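Local coordinates for protein yersinopine dehydrogenase (Yersinia pestis, PDB 6C4M) that catalyses the NADPH-dependent reductive condensation of pyruvate with an aminobutanoate intermediate, the last step in making the metallophore yersinopine, at residues Ile136-Ser141 against Ser167-Thr172; Ser140-Gly145 against Asn246-Glu251; Ile163-Tyr168 against Ile213-Gln218; Lys207-Arg212 against His237-Leu242. All coordinates share one frame; numbering follows the deposited sequence.

Interaction 1 of 4, residues Ile136-Ser141 against Ser167-Thr172; sequences ILLSSS and SYYADT. With NAP (NADP nicotinamide-adenine-dinucleotide phosphate), chain B.
Tyr-168, which packs against Leu-138, has its hydroxyl OH 2.8 Å from Thr-172 OG1, a hydrogen bond in which either could be the donor and which ties the ring to the strand holding the cofactor. The backbone of Thr-172 in turn binds the carboxamide of the NADP nicotinamide: Thr-172 N donates to O7N of NADP at 2.9 Å and 165°, and N7N of NADP donates to Thr-172 O at 3.0 Å. This pair of bonds fixes the rotation of the amide. Between the carboxamide and Leu-138 lies the ring of Tyr-168, whose CG stands anti to the backbone N (chi1 174°); CD2 packs on C7N of the carboxamide at 3.6 Å, while CD1 meets Leu-138 CD2 at 3.9 Å. Leu-138 and Tyr-168 run side by side, pointing the same way. In this Rossmann-type dinucleotide-binding fold, residues 138-141 follow strand 134-137, and the loop passes the nicotinamide ribose, with Ser-139 CB 3.3 Å from O3D of NADP. Ser-139 OG also lies 3.6 Å from Ser-167 CA. Farther out, Leu-138 CD1 approaches Tyr-169 CE2 at 4.3 Å, while the hydroxyl of Tyr-169 bonds to Asp-40 on helix 32-44, the helix against which both tyrosines pack.

Interaction 2 of 4, residues Ser140-Gly145 against Asn246-Glu251; sequences SSMGSG and NLLAAE
A buried carboxylate at the end of one short helix binds the beginning of another: Glu-251, the last residue of helix 247-251, reaches into the turn that leads from strand 134-137 into helix 144-154. Its chain is extended beyond CG, and the two oxygens take different amides. Gly-143 N donates to Glu-251 OE1 at 2.9 Å from above the carboxylate plane, 51° out of it; Gly-145 N donates to Glu-251 OE2 at 2.7 Å on the syn side. A type II turn from Ser-141 to Ser-144 places Gly-143 at the N-cap, so the acid sits at the amino end of helix 144-154, whose dipole would be expected to favour its charged form. Ser-164 OG is a further partner of OE2. Within the turn, Ser-144 OG and N both donate to Ser-141 O from the same face of its plane, the hydroxyl at 2.9 Å. Gly-145 leaves room for the acid and for Leu-247, whose CD1 lies 3.8 Å from Gly-145 CA. Leu-248 brings CD1 to 3.8 Å from Met-142 CB, and both side chains also touch Leu-311 of helix 294-313. At the far end of the short helix, Asn-246 OD1 caps it by accepting from Ala-249 N at 2.8 Å.

Interaction 3 of 4, residues Ile163-Tyr168 against Ile213-Gln218; sequences ISLSSY and IYLANQ. With NAP (NADP nicotinamide-adenine-dinucleotide phosphate), chain B.
Ser-166 holds OG in the crowded position between its own backbone N and carbonyl carbon (chi1 52°), which turns the hydroxyl to the backbone of Tyr-214. There Tyr-214 N donates to Ser-166 OG at 2.9 Å and 162°. In return, Ser-166 N donates to Tyr-214 O at 2.8 Å, so side chain and backbone of one serine engage both polar backbone atoms of one tyrosine just where regular pairing gives way to loop. The same OG also lies at the edge of the Tyr-214 ring, near its plane. Strands 163-165 and 213-217 run antiparallel, their axes at 168°. Ser-164 and Ala-216 form the hydrogen-bonded pair: Ser-164 N donates to Ala-216 O at 3.1 Å, and the return bond from Ala-216 N to Ser-164 O is weak. Leu-165 and Leu-215 are a non-hydrogen-bonded pair with side chains alongside each other, and Leu-165 CD2 meets Leu-215 CD2 at 3.4 Å, tighter than usual for two methyl groups. Leu-165 CD2 also touches Ile-213 CG2, at 3.7 Å. The other branch of Ile-213 brings CD1 to 3.5 Å from Ser-167 O. Ser-164 turns to the opposite face of the sheet from Leu-165, and its OG bonds to Glu-251. On the face of Ile-163 and Leu-215 lies helix 225-235, through Leu-230 and Met-227. Tyr-214 stacks on Phe-253 and bonds to Asp-328, while antiparallel strand 203-217 extends the parallel, Rossmann-type strands 134-137 and 161-165 of the mixed sheet.

Interaction 4 of 4, residues Lys207-Arg212 against His237-Leu242; sequences KAFKQR and HHIDTL
Asp-240 N donates to Gln-211 O at 2.9 Å and 164°, the strong polar link between the two segments. Beside it, Arg-212 and Asp-240 form a salt bridge with NH1 of Arg-212 3.3 Å from OD2 of Asp-240; as a hydrogen bond it is weak, bent to 121°. In Arg-212, CG lies between the backbone N and the carbonyl carbon, and the chain bends at chi3; Leu-242 CD1 lies at the edge of the guanidinium, 3.8 Å from NH1. Arg-212 and Asp-240 are a parallel pair, and strands 203-217 and 240-243 with helix 225-235 make a beta-alpha-beta unit. That helix ends in a Schellman motif with His-238, at positive phi, as its C-prime residue. Just before it, His-237 lays its ring over Phe-209 in an offset stack, with centroids 3.8 Å apart and planes at 14°. His-237 CB also lies over the face of the Phe-209 ring, a CH-pi contact. Outside the pair, His-237 bonds through NE2 to Asp-40 and through ND1 to Thr-83, which fixes the orientation of its ring. Ile-239 fills the middle: its CG1 lies 3.3 Å from Lys-210 O, and its CD1 lies 4.0 Å from Phe-209 CD1.

In the fold
Interactions 1, 3 and 4 lie on one mixed sheet, and interaction 2 lies just beyond the ends of strands 134-137 and 161-165, between the start of helix 144-154 and helix 247-251. Interactions 2 and 3 have centres about 7 Å apart and meet through Ser-164 OG, whose bonds to Glu-251 OE2 and Ser-140 OG join the sheet to these helices. Interactions 1 and 3 are about 8 Å apart, share Ser-167 and Tyr-168, and both touch NADP. Strand 203-217 serves interactions 3 and 4, whose segments alternate along the chain; interactions 2 and 4, about 19 Å apart, are the most distant pair. Interactions 3 and 4 are nested inside the loop closed by interaction 2.

Interaction 1 of 4, residues Ile136-Ser141 against Ser167-Thr172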
# COMPACT_ATOMS: atom_id res chain seq x y z
N ILE A 136 -40.18 -1.11 -4.65
CA ILE A 136 -38.82 -1.58 -4.88
C ILE A 136 -37.86 -0.64 -4.18
O ILE A 136 -37.95 0.58 -4.32
CB ILE A 136 -38.51 -1.66 -6.39
CG1 ILE A 136 -39.52 -2.61 -7.08
CG2 ILE A 136 -37.10 -2.16 -6.63
CD1 ILE A 136 -39.46 -2.58 -8.58
N LEU A 137 -36.90 -1.22 -3.44
CA LEU A 137 -35.88 -0.47 -2.70
C LEU A 137 -34.60 -0.53 -3.54
O LEU A 137 -33.91 -1.56 -3.62
CB LEU A 137 -35.74 -1.07 -1.30
CG LEU A 137 -37.07 -1.18 -0.51
CD1 LEU A 137 -36.82 -1.62 0.90
CD2 LEU A 137 -37.91 0.09 -0.52
N LEU A 138 -34.32 0.58 -4.23
CA LEU A 138 -33.31 0.58 -5.28
C LEU A 138 -31.92 0.30 -4.72
O LEU A 138 -31.12 -0.40 -5.35
CB LEU A 138 -33.34 1.90 -6.05
CG LEU A 138 -32.36 2.00 -7.25
CD1 LEU A 138 -32.75 1.05 -8.36
CD2 LEU A 138 -32.33 3.42 -7.80
N SER A 139 -31.60 0.85 -3.53
CA SER A 139 -30.29 0.62 -2.90
C SER A 139 -30.53 0.48 -1.40
O SER A 139 -30.37 1.43 -0.62
CB SER A 139 -29.29 1.73 -3.19
OG SER A 139 -28.01 1.31 -2.75
N SER A 140 -30.85 -0.73 -0.99
CA SER A 140 -31.36 -1.00 0.34
C SER A 140 -30.25 -0.97 1.40
O SER A 140 -29.05 -0.94 1.11
CB SER A 140 -32.03 -2.36 0.34
OG SER A 140 -33.17 -2.35 1.15
N SER A 141 -30.68 -1.02 2.66
CA SER A 141 -29.80 -1.31 3.79
C SER A 141 -30.38 -2.51 4.52
O SER A 141 -31.54 -2.89 4.31
CB SER A 141 -29.68 -0.11 4.73
OG SER A 141 -28.75 -0.38 5.78
N SER A 167 -27.80 -3.18 -3.92
CA SER A 167 -27.23 -1.87 -4.18
C SER A 167 -27.76 -1.37 -5.50
O SER A 167 -28.34 -2.12 -6.29
CB SER A 167 -25.70 -1.91 -4.20
OG SER A 167 -25.21 -2.54 -5.36
N TYR A 168 -27.57 -0.07 -5.74
CA TYR A 168 -27.82 0.45 -7.07
C TYR A 168 -26.90 -0.27 -8.05
O TYR A 168 -25.78 -0.68 -7.69
CB TYR A 168 -27.62 1.96 -7.12
CG TYR A 168 -27.73 2.53 -8.51
CD1 TYR A 168 -28.89 2.35 -9.26
CD2 TYR A 168 -26.67 3.25 -9.07
CE1 TYR A 168 -28.98 2.85 -10.55
CE2 TYR A 168 -26.76 3.76 -10.36
CZ TYR A 168 -27.91 3.57 -11.09
OH TYR A 168 -27.99 4.08 -12.37
N TYR A 169 -27.39 -0.49 -9.27
CA TYR A 169 -26.75 -1.44 -10.18
C TYR A 169 -25.74 -0.79 -11.13
O TYR A 169 -25.25 -1.46 -12.06
CB TYR A 169 -27.83 -2.19 -10.99
CG TYR A 169 -28.76 -1.33 -11.81
CD1 TYR A 169 -28.43 -0.95 -13.11
CD2 TYR A 169 -30.01 -0.95 -11.31
CE1 TYR A 169 -29.32 -0.18 -13.89
CE2 TYR A 169 -30.89 -0.19 -12.06
CZ TYR A 169 -30.56 0.20 -13.33
OH TYR A 169 -31.49 0.94 -14.06
N ALA A 170 -25.36 0.46 -10.89
CA ALA A 170 -24.46 1.15 -11.78
C ALA A 170 -23.70 2.24 -11.04
O ALA A 170 -23.84 2.43 -9.83
CB ALA A 170 -25.22 1.77 -12.94
N ASP A 171 -22.94 3.00 -11.82
CA ASP A 171 -22.22 4.20 -11.41
C ASP A 171 -22.68 5.32 -12.34
O ASP A 171 -22.31 5.35 -13.52
CB ASP A 171 -20.71 3.96 -11.53
CG ASP A 171 -19.89 5.13 -11.00
OD1 ASP A 171 -20.37 6.28 -11.00
OD2 ASP A 171 -18.75 4.88 -10.59
N THR A 172 -23.48 6.24 -11.81
CA THR A 172 -24.15 7.24 -12.63
C THR A 172 -24.05 8.60 -11.97
O THR A 172 -24.25 8.73 -10.76
CB THR A 172 -25.65 6.90 -12.82
OG1 THR A 172 -25.78 5.55 -13.31
CG2 THR A 172 -26.30 7.87 -13.82
PA NAP B . -28.78 10.76 -4.36
O1A NAP B . -28.63 9.54 -3.53
O2A NAP B . -27.64 11.78 -4.10
O5B NAP B . -30.24 11.42 -4.00
C5B NAP B . -31.37 10.73 -4.57
C4B NAP B . -32.64 11.51 -4.20
O4B NAP B . -32.69 11.55 -2.64
C3B NAP B . -32.59 12.73 -4.60
O3B NAP B . -33.92 13.20 -5.00
C2B NAP B . -32.11 13.61 -3.30
O2B NAP B . -32.61 14.99 -3.41
C1B NAP B . -32.65 13.04 -2.28
N9A NAP B . -31.68 13.12 -1.19
C8A NAP B . -30.36 12.88 -1.06
N7A NAP B . -30.07 13.18 0.21
C5A NAP B . -31.21 13.59 0.84
C6A NAP B . -31.38 13.98 2.15
N6A NAP B . -30.50 14.13 3.31
N1A NAP B . -32.60 14.35 2.57
C2A NAP B . -33.67 14.33 1.71
N3A NAP B . -33.50 13.95 0.41
C4A NAP B . -32.24 13.56 -0.02
O3 NAP B . -28.74 10.29 -5.95
PN NAP B . -28.40 8.86 -6.62
O1N NAP B . -29.27 8.80 -7.79
O2N NAP B . -26.89 8.92 -6.98
O5D NAP B . -28.60 7.53 -5.63
C5D NAP B . -29.82 6.75 -5.66
C4D NAP B . -29.63 5.61 -4.64
O4D NAP B . -28.42 4.68 -5.10
C3D NAP B . -29.32 6.01 -3.43
O3D NAP B . -29.83 4.93 -2.50
C2D NAP B . -27.79 5.96 -3.33
O2D NAP B . -27.45 5.65 -2.06
C1D NAP B . -27.46 4.75 -4.22
N1N NAP B . -26.17 4.84 -4.94
C2N NAP B . -26.05 5.43 -6.15
C3N NAP B . -24.80 5.45 -6.80
C7N NAP B . -24.62 6.12 -8.17
O7N NAP B . -23.80 5.78 -8.92
N7N NAP B . -25.52 7.20 -8.50
C4N NAP B . -23.70 4.88 -6.21
C5N NAP B . -23.82 4.29 -5.00
C6N NAP B . -25.07 4.26 -4.36
P2B NAP B . -31.72 16.14 -4.28
O1X NAP B . -30.63 16.64 -3.37
O2X NAP B . -31.12 15.51 -5.49
O3X NAP B . -32.64 17.29 -4.63

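Interaction 2 of 4, residues Ser140-Gly145 against Asn246-Glu251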
# COMPACT_ATOMS: atom_id res chain seq x y z
N SER A 140 -30.85 -0.73 -0.99
CA SER A 140 -31.36 -1.00 0.34
C SER A 140 -30.25 -0.97 1.40
O SER A 140 -29.05 -0.94 1.11
CB SER A 140 -32.03 -2.36 0.34
OG SER A 140 -33.17 -2.35 1.15
N SER A 141 -30.68 -1.02 2.66
CA SER A 141 -29.80 -1.31 3.79
C SER A 141 -30.38 -2.51 4.52
O SER A 141 -31.54 -2.89 4.31
CB SER A 141 -29.68 -0.11 4.73
OG SER A 141 -28.75 -0.38 5.78
N MET A 142 -29.58 -3.09 5.41
CA MET A 142 -30.08 -4.17 6.25
C MET A 142 -31.21 -3.66 7.14
O MET A 142 -31.03 -2.70 7.90
CB MET A 142 -28.97 -4.74 7.11
CG MET A 142 -28.13 -5.81 6.41
SD MET A 142 -26.60 -6.29 7.31
CE MET A 142 -25.51 -4.94 6.90
N GLY A 143 -32.36 -4.34 7.07
CA GLY A 143 -33.54 -3.98 7.83
C GLY A 143 -34.53 -3.15 7.04
O GLY A 143 -35.69 -3.03 7.46
N SER A 144 -34.11 -2.61 5.90
CA SER A 144 -34.99 -1.76 5.12
C SER A 144 -36.30 -2.48 4.79
O SER A 144 -37.38 -1.92 4.94
CB SER A 144 -34.29 -1.32 3.85
OG SER A 144 -33.21 -0.47 4.16
N GLY A 145 -36.20 -3.73 4.34
CA GLY A 145 -37.37 -4.43 3.87
C GLY A 145 -38.35 -4.73 4.99
O GLY A 145 -39.55 -4.56 4.83
N ASN A 246 -34.84 -14.15 1.74
CA ASN A 246 -35.64 -13.12 2.36
C ASN A 246 -34.96 -11.78 2.12
O ASN A 246 -33.87 -11.72 1.54
CB ASN A 246 -35.87 -13.43 3.85
CG ASN A 246 -34.59 -13.61 4.61
OD1 ASN A 246 -33.79 -12.68 4.73
ND2 ASN A 246 -34.38 -14.81 5.15
N LEU A 247 -35.60 -10.72 2.60
CA LEU A 247 -35.12 -9.37 2.33
C LEU A 247 -33.74 -9.15 2.95
O LEU A 247 -32.82 -8.68 2.28
CB LEU A 247 -36.13 -8.34 2.87
CG LEU A 247 -37.48 -8.42 2.15
CD1 LEU A 247 -38.64 -7.91 3.02
CD2 LEU A 247 -37.41 -7.67 0.79
N LEU A 248 -33.57 -9.55 4.21
CA LEU A 248 -32.28 -9.36 4.87
C LEU A 248 -31.18 -10.16 4.18
O LEU A 248 -30.03 -9.71 4.11
CB LEU A 248 -32.41 -9.78 6.33
CG LEU A 248 -31.70 -9.10 7.50
CD1 LEU A 248 -31.53 -7.57 7.37
CD2 LEU A 248 -32.52 -9.45 8.72
N ALA A 249 -31.52 -11.34 3.65
CA ALA A 249 -30.54 -12.18 2.99
C ALA A 249 -30.05 -11.58 1.68
O ALA A 249 -29.04 -12.04 1.15
CB ALA A 249 -31.10 -13.57 2.73
N ALA A 250 -30.75 -10.58 1.14
CA ALA A 250 -30.20 -9.78 0.05
C ALA A 250 -29.48 -8.53 0.57
O ALA A 250 -28.43 -8.16 0.05
CB ALA A 250 -31.30 -9.35 -0.92
N GLU A 251 -30.06 -7.89 1.61
CA GLU A 251 -29.55 -6.61 2.09
C GLU A 251 -28.17 -6.76 2.71
O GLU A 251 -27.39 -5.80 2.78
CB GLU A 251 -30.54 -6.02 3.11
CG GLU A 251 -31.88 -5.57 2.51
CD GLU A 251 -33.04 -5.45 3.52
OE1 GLU A 251 -32.91 -5.86 4.69
OE2 GLU A 251 -34.13 -4.97 3.11

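Interaction 3 of 4, residues Ile163-Tyr168 against Ile213-Gln218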
# COMPACT_ATOMS: atom_id res chain seq x y z
N ILE A 163 -39.48 -5.42 -2.60
CA ILE A 163 -38.25 -5.95 -3.16
C ILE A 163 -37.09 -5.04 -2.75
O ILE A 163 -37.07 -3.85 -3.06
CB ILE A 163 -38.34 -6.07 -4.69
CG1 ILE A 163 -39.35 -7.17 -5.08
CG2 ILE A 163 -36.99 -6.44 -5.27
CD1 ILE A 163 -39.62 -7.23 -6.55
N SER A 164 -36.12 -5.63 -2.05
CA SER A 164 -34.83 -5.01 -1.76
C SER A 164 -33.76 -5.44 -2.76
O SER A 164 -33.53 -6.64 -2.95
CB SER A 164 -34.35 -5.39 -0.36
OG SER A 164 -34.93 -4.60 0.65
N LEU A 165 -33.11 -4.46 -3.38
CA LEU A 165 -31.89 -4.67 -4.15
C LEU A 165 -30.69 -4.34 -3.27
O LEU A 165 -30.70 -3.33 -2.56
CB LEU A 165 -31.87 -3.78 -5.39
CG LEU A 165 -33.03 -4.05 -6.38
CD1 LEU A 165 -33.29 -2.82 -7.20
CD2 LEU A 165 -32.69 -5.22 -7.25
N SER A 166 -29.65 -5.18 -3.36
CA SER A 166 -28.48 -5.04 -2.50
C SER A 166 -27.78 -3.71 -2.71
O SER A 166 -27.23 -3.15 -1.76
CB SER A 166 -27.51 -6.19 -2.74
OG SER A 166 -27.20 -6.35 -4.12
N SER A 167 -27.80 -3.18 -3.92
CA SER A 167 -27.23 -1.87 -4.18
C SER A 167 -27.76 -1.37 -5.50
O SER A 167 -28.34 -2.12 -6.29
CB SER A 167 -25.70 -1.91 -4.20
OG SER A 167 -25.21 -2.54 -5.36
N TYR A 168 -27.57 -0.07 -5.74
CA TYR A 168 -27.82 0.45 -7.07
C TYR A 168 -26.90 -0.27 -8.05
O TYR A 168 -25.78 -0.68 -7.69
CB TYR A 168 -27.62 1.96 -7.12
CG TYR A 168 -27.73 2.53 -8.51
CD1 TYR A 168 -28.89 2.35 -9.26
CD2 TYR A 168 -26.67 3.25 -9.07
CE1 TYR A 168 -28.98 2.85 -10.55
CE2 TYR A 168 -26.76 3.76 -10.36
CZ TYR A 168 -27.91 3.57 -11.09
OH TYR A 168 -27.99 4.08 -12.37
N ILE A 213 -26.29 -8.19 -8.70
CA ILE A 213 -27.12 -7.60 -7.66
C ILE A 213 -27.85 -8.74 -6.98
O ILE A 213 -28.30 -9.69 -7.64
CB ILE A 213 -28.13 -6.60 -8.25
CG1 ILE A 213 -27.42 -5.42 -8.92
CG2 ILE A 213 -29.05 -6.11 -7.19
CD1 ILE A 213 -26.53 -4.59 -8.00
N TYR A 214 -27.97 -8.66 -5.67
CA TYR A 214 -28.73 -9.61 -4.89
C TYR A 214 -30.10 -9.00 -4.61
O TYR A 214 -30.18 -7.82 -4.29
CB TYR A 214 -28.03 -9.94 -3.57
CG TYR A 214 -26.71 -10.65 -3.75
CD1 TYR A 214 -25.54 -9.93 -3.95
CD2 TYR A 214 -26.63 -12.03 -3.73
CE1 TYR A 214 -24.33 -10.57 -4.12
CE2 TYR A 214 -25.42 -12.69 -3.91
CZ TYR A 214 -24.27 -11.94 -4.08
OH TYR A 214 -23.08 -12.57 -4.27
N LEU A 215 -31.17 -9.78 -4.77
CA LEU A 215 -32.46 -9.22 -4.42
C LEU A 215 -33.36 -10.29 -3.84
O LEU A 215 -33.07 -11.49 -3.90
CB LEU A 215 -33.08 -8.51 -5.62
CG LEU A 215 -33.37 -9.29 -6.90
CD1 LEU A 215 -34.41 -10.27 -6.68
CD2 LEU A 215 -33.82 -8.34 -8.00
N ALA A 216 -34.48 -9.84 -3.28
CA ALA A 216 -35.48 -10.71 -2.67
C ALA A 216 -36.74 -9.90 -2.43
O ALA A 216 -36.70 -8.67 -2.35
CB ALA A 216 -34.97 -11.30 -1.34
N ASN A 217 -37.88 -10.60 -2.36
CA ASN A 217 -39.10 -10.04 -1.80
C ASN A 217 -39.37 -10.71 -0.46
O ASN A 217 -38.64 -11.60 -0.03
CB ASN A 217 -40.27 -10.23 -2.76
CG ASN A 217 -40.57 -11.69 -3.04
OD1 ASN A 217 -40.50 -12.53 -2.15
ND2 ASN A 217 -40.92 -11.98 -4.28
N GLN A 218 -40.38 -10.22 0.23
CA GLN A 218 -40.59 -10.68 1.58
C GLN A 218 -40.93 -12.16 1.64
O GLN A 218 -40.78 -12.76 2.71
CB GLN A 218 -41.70 -9.86 2.25
CG GLN A 218 -43.14 -10.03 1.70
CD GLN A 218 -43.50 -8.97 0.66
OE1 GLN A 218 -42.74 -8.71 -0.27
NE2 GLN A 218 -44.64 -8.34 0.85
PA NAP B . -28.78 10.76 -4.36
O1A NAP B . -28.63 9.54 -3.53
O2A NAP B . -27.64 11.78 -4.10
O5B NAP B . -30.24 11.42 -4.00
C5B NAP B . -31.37 10.73 -4.57
C4B NAP B . -32.64 11.51 -4.20
O4B NAP B . -32.69 11.55 -2.64
C3B NAP B . -32.59 12.73 -4.60
O3B NAP B . -33.92 13.20 -5.00
C2B NAP B . -32.11 13.61 -3.30
O2B NAP B . -32.61 14.99 -3.41
C1B NAP B . -32.65 13.04 -2.28
N9A NAP B . -31.68 13.12 -1.19
C8A NAP B . -30.36 12.88 -1.06
N7A NAP B . -30.07 13.18 0.21
C5A NAP B . -31.21 13.59 0.84
C6A NAP B . -31.38 13.98 2.15
N6A NAP B . -30.50 14.13 3.31
N1A NAP B . -32.60 14.35 2.57
C2A NAP B . -33.67 14.33 1.71
N3A NAP B . -33.50 13.95 0.41
C4A NAP B . -32.24 13.56 -0.02
O3 NAP B . -28.74 10.29 -5.95
PN NAP B . -28.40 8.86 -6.62
O1N NAP B . -29.27 8.80 -7.79
O2N NAP B . -26.89 8.92 -6.98
O5D NAP B . -28.60 7.53 -5.63
C5D NAP B . -29.82 6.75 -5.66
C4D NAP B . -29.63 5.61 -4.64
O4D NAP B . -28.42 4.68 -5.10
C3D NAP B . -29.32 6.01 -3.43
O3D NAP B . -29.83 4.93 -2.50
C2D NAP B . -27.79 5.96 -3.33
O2D NAP B . -27.45 5.65 -2.06
C1D NAP B . -27.46 4.75 -4.22
N1N NAP B . -26.17 4.84 -4.94
C2N NAP B . -26.05 5.43 -6.15
C3N NAP B . -24.80 5.45 -6.80
C7N NAP B . -24.62 6.12 -8.17
O7N NAP B . -23.80 5.78 -8.92
N7N NAP B . -25.52 7.20 -8.50
C4N NAP B . -23.70 4.88 -6.21
C5N NAP B . -23.82 4.29 -5.00
C6N NAP B . -25.07 4.26 -4.36
P2B NAP B . -31.72 16.14 -4.28
O1X NAP B . -30.63 16.64 -3.37
O2X NAP B . -31.12 15.51 -5.49
O3X NAP B . -32.64 17.29 -4.63

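Interaction 4 of 4, residues Lys207-Arg212 against His237-Leu242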
# COMPACT_ATOMS: atom_id res chain seq x y z
N LYS A 207 -20.89 5.35 -16.12
CA LYS A 207 -19.52 4.93 -16.39
C LYS A 207 -19.34 3.42 -16.35
O LYS A 207 -18.39 2.91 -16.96
CB LYS A 207 -18.57 5.54 -15.35
CG LYS A 207 -18.43 7.05 -15.41
CD LYS A 207 -18.12 7.70 -14.03
CE LYS A 207 -16.96 7.03 -13.30
NZ LYS A 207 -16.63 7.73 -12.02
N ALA A 208 -20.21 2.71 -15.64
CA ALA A 208 -19.99 1.29 -15.40
C ALA A 208 -21.26 0.67 -14.84
O ALA A 208 -22.07 1.35 -14.19
CB ALA A 208 -18.81 1.09 -14.43
N PHE A 209 -21.44 -0.62 -15.12
CA PHE A 209 -22.51 -1.41 -14.52
C PHE A 209 -21.92 -2.44 -13.57
O PHE A 209 -20.81 -2.93 -13.78
CB PHE A 209 -23.36 -2.09 -15.61
CG PHE A 209 -24.15 -1.12 -16.45
CD1 PHE A 209 -25.26 -0.48 -15.93
CD2 PHE A 209 -23.76 -0.82 -17.74
CE1 PHE A 209 -25.98 0.42 -16.69
CE2 PHE A 209 -24.46 0.07 -18.50
CZ PHE A 209 -25.57 0.70 -17.99
N LYS A 210 -22.66 -2.77 -12.51
CA LYS A 210 -22.23 -3.81 -11.58
C LYS A 210 -22.32 -5.17 -12.26
O LYS A 210 -23.06 -5.36 -13.22
CB LYS A 210 -23.08 -3.80 -10.31
CG LYS A 210 -23.04 -2.50 -9.47
CD LYS A 210 -21.76 -2.26 -8.75
CE LYS A 210 -21.86 -0.95 -7.97
NZ LYS A 210 -20.52 -0.48 -7.44
N GLN A 211 -21.58 -6.16 -11.73
CA GLN A 211 -21.64 -7.50 -12.31
C GLN A 211 -22.81 -8.32 -11.75
O GLN A 211 -23.40 -9.13 -12.48
CB GLN A 211 -20.32 -8.26 -12.11
CG GLN A 211 -19.78 -8.30 -10.70
CD GLN A 211 -18.36 -8.90 -10.63
OE1 GLN A 211 -17.45 -8.31 -10.04
NE2 GLN A 211 -18.18 -10.08 -11.21
N ARG A 212 -23.15 -8.15 -10.47
CA ARG A 212 -24.35 -8.78 -9.97
C ARG A 212 -24.99 -7.95 -8.86
O ARG A 212 -24.35 -7.12 -8.21
CB ARG A 212 -24.08 -10.22 -9.48
CG ARG A 212 -23.16 -10.41 -8.30
CD ARG A 212 -22.85 -11.93 -8.19
NE ARG A 212 -21.71 -12.31 -9.03
CZ ARG A 212 -21.75 -12.99 -10.17
NH1 ARG A 212 -22.90 -13.45 -10.68
NH2 ARG A 212 -20.61 -13.23 -10.81
N HIS A 237 -27.97 -4.91 -19.39
CA HIS A 237 -26.61 -4.46 -19.13
C HIS A 237 -25.74 -5.60 -18.62
O HIS A 237 -24.65 -5.36 -18.09
CB HIS A 237 -26.62 -3.29 -18.13
CG HIS A 237 -27.43 -2.13 -18.60
ND1 HIS A 237 -27.12 -1.42 -19.75
CD2 HIS A 237 -28.57 -1.58 -18.12
CE1 HIS A 237 -28.01 -0.47 -19.93
NE2 HIS A 237 -28.92 -0.55 -18.97
N HIS A 238 -26.20 -6.84 -18.80
CA HIS A 238 -25.44 -8.03 -18.45
C HIS A 238 -25.21 -8.13 -16.96
O HIS A 238 -24.25 -8.75 -16.51
CB HIS A 238 -24.10 -8.07 -19.19
CG HIS A 238 -24.25 -7.98 -20.68
ND1 HIS A 238 -25.42 -8.33 -21.32
CD2 HIS A 238 -23.40 -7.54 -21.64
CE1 HIS A 238 -25.28 -8.13 -22.62
NE2 HIS A 238 -24.07 -7.65 -22.84
N ILE A 239 -26.12 -7.54 -16.19
CA ILE A 239 -26.07 -7.60 -14.74
C ILE A 239 -26.77 -8.88 -14.32
O ILE A 239 -27.95 -9.09 -14.63
CB ILE A 239 -26.74 -6.36 -14.13
CG1 ILE A 239 -26.05 -5.09 -14.61
CG2 ILE A 239 -26.77 -6.46 -12.61
CD1 ILE A 239 -26.93 -3.86 -14.48
N ASP A 240 -26.07 -9.72 -13.57
CA ASP A 240 -26.72 -10.90 -13.03
C ASP A 240 -27.56 -10.54 -11.82
O ASP A 240 -27.21 -9.66 -11.03
CB ASP A 240 -25.68 -11.95 -12.64
CG ASP A 240 -25.00 -12.54 -13.86
OD1 ASP A 240 -25.67 -12.64 -14.91
OD2 ASP A 240 -23.80 -12.88 -13.77
N THR A 241 -28.67 -11.24 -11.67
CA THR A 241 -29.55 -11.09 -10.53
C THR A 241 -29.59 -12.40 -9.75
O THR A 241 -29.80 -13.46 -10.33
CB THR A 241 -30.95 -10.68 -10.98
OG1 THR A 241 -31.40 -11.57 -12.02
CG2 THR A 241 -30.91 -9.26 -11.49
N LEU A 242 -29.37 -12.31 -8.46
CA LEU A 242 -29.27 -13.48 -7.61
C LEU A 242 -30.33 -13.41 -6.52
O LEU A 242 -30.26 -12.54 -5.63
CB LEU A 242 -27.89 -13.57 -6.99
CG LEU A 242 -26.72 -14.24 -7.74
CD1 LEU A 242 -26.35 -13.46 -8.99
CD2 LEU A 242 -25.52 -14.35 -6.82